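Local coordinates for protein chintase (Rhizomucor miehei, PDB 5YUQ) that probably hydrolyses the beta-1,4 glycosidic bonds of chitin, as a family 18 glycoside hydrolase from a thermophilic fungus whose active site forms a tunnel, at residues A[260-269]-A[280-289]. Residues are numbered along the deposited sequence; the frame is centred on the assembly and turned at random.
Sequences QIKGDSTDEK and TYSGQYIWRT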
loop_
_atom_site.group_PDB
_atom_site.type_symbol
_atom_site.label_atom_id
_atom_site.label_comp_id
_atom_site.label_asym_id
_atom_site.label_seq_id
_atom_site.Cartn_x
_atom_site.Cartn_y
_atom_site.Cartn_z
ATOM N N GLN A 260 9.102 15.601 9.129
ATOM C CA GLN A 260 8.826 14.261 9.635
ATOM C C GLN A 260 10.010 13.698 10.411
ATOM O O GLN A 260 11.112 13.585 9.874
ATOM C CB GLN A 260 8.479 13.331 8.474
ATOM C CG GLN A 260 8.287 11.875 8.905
ATOM C CD GLN A 260 7.149 11.717 9.887
ATOM O OE1 GLN A 260 6.008 12.092 9.596
ATOM N NE2 GLN A 260 7.451 11.161 11.063
ATOM N N ILE A 261 9.793 13.353 11.679
ATOM C CA ILE A 261 10.856 12.765 12.482
ATOM C C ILE A 261 11.128 11.325 12.043
ATOM O O ILE A 261 10.254 10.653 11.489
ATOM C CB ILE A 261 10.535 12.782 13.994
ATOM C CG1 ILE A 261 9.200 12.086 14.283
ATOM C CG2 ILE A 261 10.513 14.218 14.519
ATOM C CD1 ILE A 261 9.035 11.700 15.762
ATOM N N LYS A 262 12.350 10.874 12.294
ATOM C CA LYS A 262 12.765 9.515 11.970
ATOM C C LYS A 262 12.014 8.494 12.814
ATOM O O LYS A 262 11.776 8.708 14.007
ATOM C CB LYS A 262 14.269 9.371 12.218
ATOM C CG LYS A 262 14.858 8.022 11.842
ATOM C CD LYS A 262 16.319 7.946 12.299
ATOM C CE LYS A 262 16.935 6.583 12.020
ATOM N NZ LYS A 262 17.048 6.301 10.571
ATOM N N GLY A 263 11.653 7.381 12.184
ATOM C CA GLY A 263 11.072 6.248 12.881
ATOM C C GLY A 263 12.151 5.325 13.407
ATOM O O GLY A 263 12.992 5.748 14.208
ATOM N N ASP A 264 12.146 4.070 12.966
ATOM C CA ASP A 264 13.160 3.132 13.442
ATOM C C ASP A 264 14.367 3.069 12.506
ATOM O O ASP A 264 14.543 3.938 11.653
ATOM C CB ASP A 264 12.564 1.738 13.687
ATOM C CG ASP A 264 12.114 1.056 12.415
ATOM O OD1 ASP A 264 12.405 1.554 11.302
ATOM O OD2 ASP A 264 11.462 -0.001 12.524
ATOM N N SER A 265 15.190 2.033 12.667
ATOM C CA SER A 265 16.412 1.895 11.880
ATOM C C SER A 265 16.154 1.691 10.391
ATOM O O SER A 265 17.039 1.922 9.570
ATOM C CB SER A 265 17.266 0.746 12.422
ATOM O OG SER A 265 16.616 -0.497 12.250
ATOM N N THR A 266 14.948 1.249 10.039
ATOM C CA THR A 266 14.594 1.053 8.636
ATOM C C THR A 266 14.268 2.375 7.960
ATOM O O THR A 266 14.155 2.437 6.735
ATOM C CB THR A 266 13.380 0.112 8.462
ATOM O OG1 THR A 266 12.191 0.764 8.929
ATOM C CG2 THR A 266 13.585 -1.196 9.197
ATOM N N ASP A 267 14.115 3.430 8.757
ATOM C CA ASP A 267 13.714 4.733 8.223
ATOM C C ASP A 267 14.923 5.568 7.818
ATOM O O ASP A 267 15.367 6.447 8.560
ATOM C CB ASP A 267 12.844 5.486 9.233
ATOM C CG ASP A 267 12.255 6.763 8.668
ATOM O OD1 ASP A 267 12.352 6.994 7.447
ATOM O OD2 ASP A 267 11.683 7.537 9.461
ATOM N N GLU A 268 15.454 5.277 6.637
ATOM C CA GLU A 268 16.585 6.012 6.096
ATOM C C GLU A 268 16.085 7.262 5.404
ATOM O O GLU A 268 15.038 7.244 4.750
ATOM C CB GLU A 268 17.345 5.158 5.080
ATOM C CG GLU A 268 18.069 3.950 5.652
ATOM C CD GLU A 268 18.734 3.114 4.568
ATOM O OE1 GLU A 268 18.304 3.207 3.398
ATOM O OE2 GLU A 268 19.691 2.373 4.882
ATOM N N LYS A 269 16.837 8.347 5.534
ATOM C CA LYS A 269 16.498 9.568 4.827
ATOM C C LYS A 269 16.591 9.308 3.335
ATOM O O LYS A 269 17.525 8.653 2.870
ATOM C CB LYS A 269 17.439 10.705 5.230
ATOM C CG LYS A 269 16.722 11.872 5.860
ATOM C CD LYS A 269 17.686 12.974 6.262
ATOM C CE LYS A 269 16.926 14.135 6.876
ATOM N NZ LYS A 269 17.810 15.288 7.196
ATOM N N THR A 280 14.078 13.192 3.134
ATOM C CA THR A 280 13.208 13.243 4.307
ATOM C C THR A 280 13.074 11.869 4.944
ATOM O O THR A 280 13.350 10.853 4.307
ATOM C CB THR A 280 11.797 13.741 3.941
ATOM O OG1 THR A 280 11.229 12.877 2.953
ATOM C CG2 THR A 280 11.850 15.156 3.396
ATOM N N TYR A 281 12.662 11.849 6.209
ATOM C CA TYR A 281 12.281 10.611 6.871
ATOM C C TYR A 281 10.808 10.324 6.600
ATOM O O TYR A 281 10.049 11.233 6.274
ATOM C CB TYR A 281 12.513 10.709 8.377
ATOM C CG TYR A 281 13.962 10.808 8.775
ATOM C CD1 TYR A 281 14.828 9.744 8.576
ATOM C CD2 TYR A 281 14.458 11.955 9.380
ATOM C CE1 TYR A 281 16.150 9.823 8.952
ATOM C CE2 TYR A 281 15.787 12.041 9.764
ATOM C CZ TYR A 281 16.624 10.971 9.541
ATOM O OH TYR A 281 17.946 11.038 9.915
ATOM N N SER A 282 10.411 9.061 6.749
ATOM C CA SER A 282 9.020 8.672 6.551
ATOM C C SER A 282 8.318 8.453 7.880
ATOM O O SER A 282 7.089 8.490 7.950
ATOM C CB SER A 282 8.933 7.394 5.729
ATOM O OG SER A 282 9.490 6.303 6.437
ATOM N N GLY A 283 9.102 8.215 8.927
ATOM C CA GLY A 283 8.552 7.942 10.246
ATOM C C GLY A 283 8.202 6.485 10.432
ATOM O O GLY A 283 7.644 6.106 11.459
ATOM N N GLN A 284 8.554 5.671 9.442
ATOM C CA GLN A 284 8.233 4.247 9.450
ATOM C C GLN A 284 8.854 3.536 10.647
ATOM O O GLN A 284 10.008 3.768 11.008
ATOM C CB GLN A 284 8.692 3.603 8.143
ATOM C CG GLN A 284 8.463 2.100 8.066
ATOM C CD GLN A 284 8.911 1.519 6.739
ATOM O OE1 GLN A 284 8.134 1.454 5.784
ATOM N NE2 GLN A 284 10.175 1.097 6.673
ATOM N N TYR A 285 8.064 2.666 11.261
ATOM C CA TYR A 285 8.482 1.913 12.422
ATOM C C TYR A 285 7.951 0.506 12.183
ATOM O O TYR A 285 6.753 0.268 12.319
ATOM C CB TYR A 285 7.820 2.536 13.649
ATOM C CG TYR A 285 8.675 2.580 14.889
ATOM C CD1 TYR A 285 8.796 1.468 15.695
ATOM C CD2 TYR A 285 9.326 3.745 15.267
ATOM C CE1 TYR A 285 9.552 1.491 16.828
ATOM C CE2 TYR A 285 10.100 3.780 16.420
ATOM C CZ TYR A 285 10.203 2.644 17.187
ATOM O OH TYR A 285 10.962 2.647 18.335
ATOM N N ILE A 286 8.814 -0.430 11.795
ATOM C CA ILE A 286 8.298 -1.740 11.380
ATOM C C ILE A 286 7.953 -2.627 12.567
ATOM O O ILE A 286 8.460 -2.438 13.672
ATOM C CB ILE A 286 9.239 -2.489 10.414
ATOM C CG1 ILE A 286 10.548 -2.867 11.111
ATOM C CG2 ILE A 286 9.499 -1.654 9.167
ATOM C CD1 ILE A 286 11.325 -3.932 10.356
ATOM N N TRP A 287 7.077 -3.595 12.340
ATOM C CA TRP A 287 6.609 -4.440 13.425
ATOM C C TRP A 287 7.752 -5.112 14.173
ATOM O O TRP A 287 7.703 -5.223 15.402
ATOM C CB TRP A 287 5.632 -5.499 12.928
ATOM C CG TRP A 287 5.270 -6.443 14.026
ATOM C CD1 TRP A 287 5.743 -7.710 14.212
ATOM C CD2 TRP A 287 4.375 -6.183 15.114
ATOM N NE1 TRP A 287 5.196 -8.254 15.353
ATOM C CE2 TRP A 287 4.349 -7.337 15.922
ATOM C CE3 TRP A 287 3.587 -5.087 15.481
ATOM C CZ2 TRP A 287 3.561 -7.429 17.068
ATOM C CZ3 TRP A 287 2.809 -5.176 16.621
ATOM C CH2 TRP A 287 2.803 -6.339 17.403
ATOM N N ARG A 288 8.776 -5.559 13.459
ATOM C CA ARG A 288 9.896 -6.257 14.116
ATOM C C ARG A 288 10.437 -5.377 15.260
ATOM O O ARG A 288 10.743 -5.906 16.292
ATOM C CB ARG A 288 11.035 -6.617 13.204
ATOM C CG ARG A 288 10.691 -7.651 12.158
ATOM C CD ARG A 288 11.774 -7.955 11.145
ATOM N NE ARG A 288 12.880 -8.709 11.739
ATOM C CZ ARG A 288 12.857 -10.010 11.947
ATOM N NH1 ARG A 288 11.831 -10.775 11.597
ATOM N NH2 ARG A 288 13.898 -10.571 12.485
ATOM N N THR A 289 10.573 -4.074 15.003
ATOM C CA THR A 289 11.077 -3.141 16.006
ATOM C C THR A 289 10.093 -2.970 17.156
ATOM O O THR A 289 10.484 -2.968 18.324
ATOM C CB THR A 289 11.350 -1.768 15.390
ATOM O OG1 THR A 289 12.166 -1.924 14.220
ATOM C CG2 THR A 289 12.058 -0.868 16.395
HETATM O O HOH W 1 12.090 14.355 7.481
HETATM O O HOH W 2 19.112 8.587 10.151
HETATM O O HOH W 3 14.801 -1.280 14.475
#
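The Y281 ring is sandwiched between two lysine side chains, in CH-pi contacts on both faces. K262 CB stands 3.6 Å from the Y281 ring centroid on one face. K269 CG stands 3.7 Å from that Y281 centroid on the other, and both carbons lie close to the ring normal. The sandwich belongs to the TIM-barrel fold of family 18 glycoside hydrolases: the irregular loop between strands 228-240 and 284-286, which pair antiparallel, packs on the chain entering 284-286. At the edge of the same ring, D267 turns its carboxylate to the S282-G283 backbone. S282 N meets D267 OD1 at 2.9 Å almost in line with its N-H, whereas G283 N approaches OD2 from above the carboxylate plane. OD2 also accepts from G263 N on its anti lone pair, so one aspartate ties both segments together. Farther along, D264 N bonds to Q284 O. A chi1 of 67° folds the D264 carboxylate back over its own backbone, where OD1 accepts T266 N in an Asx turn. D264 OD2 accepts from I286 N, the amide of the N-cap residue of helix 287-292, and from T289 OG1 (2.7 Å), on opposite faces of the carboxylate plane. D264 CB meanwhile lies over the Y285 ring, 4.0 Å from its centroid. Q284 NE2 donates to T266 OG1 at 3.0 Å, with that oxygen only 7° out of the amide plane.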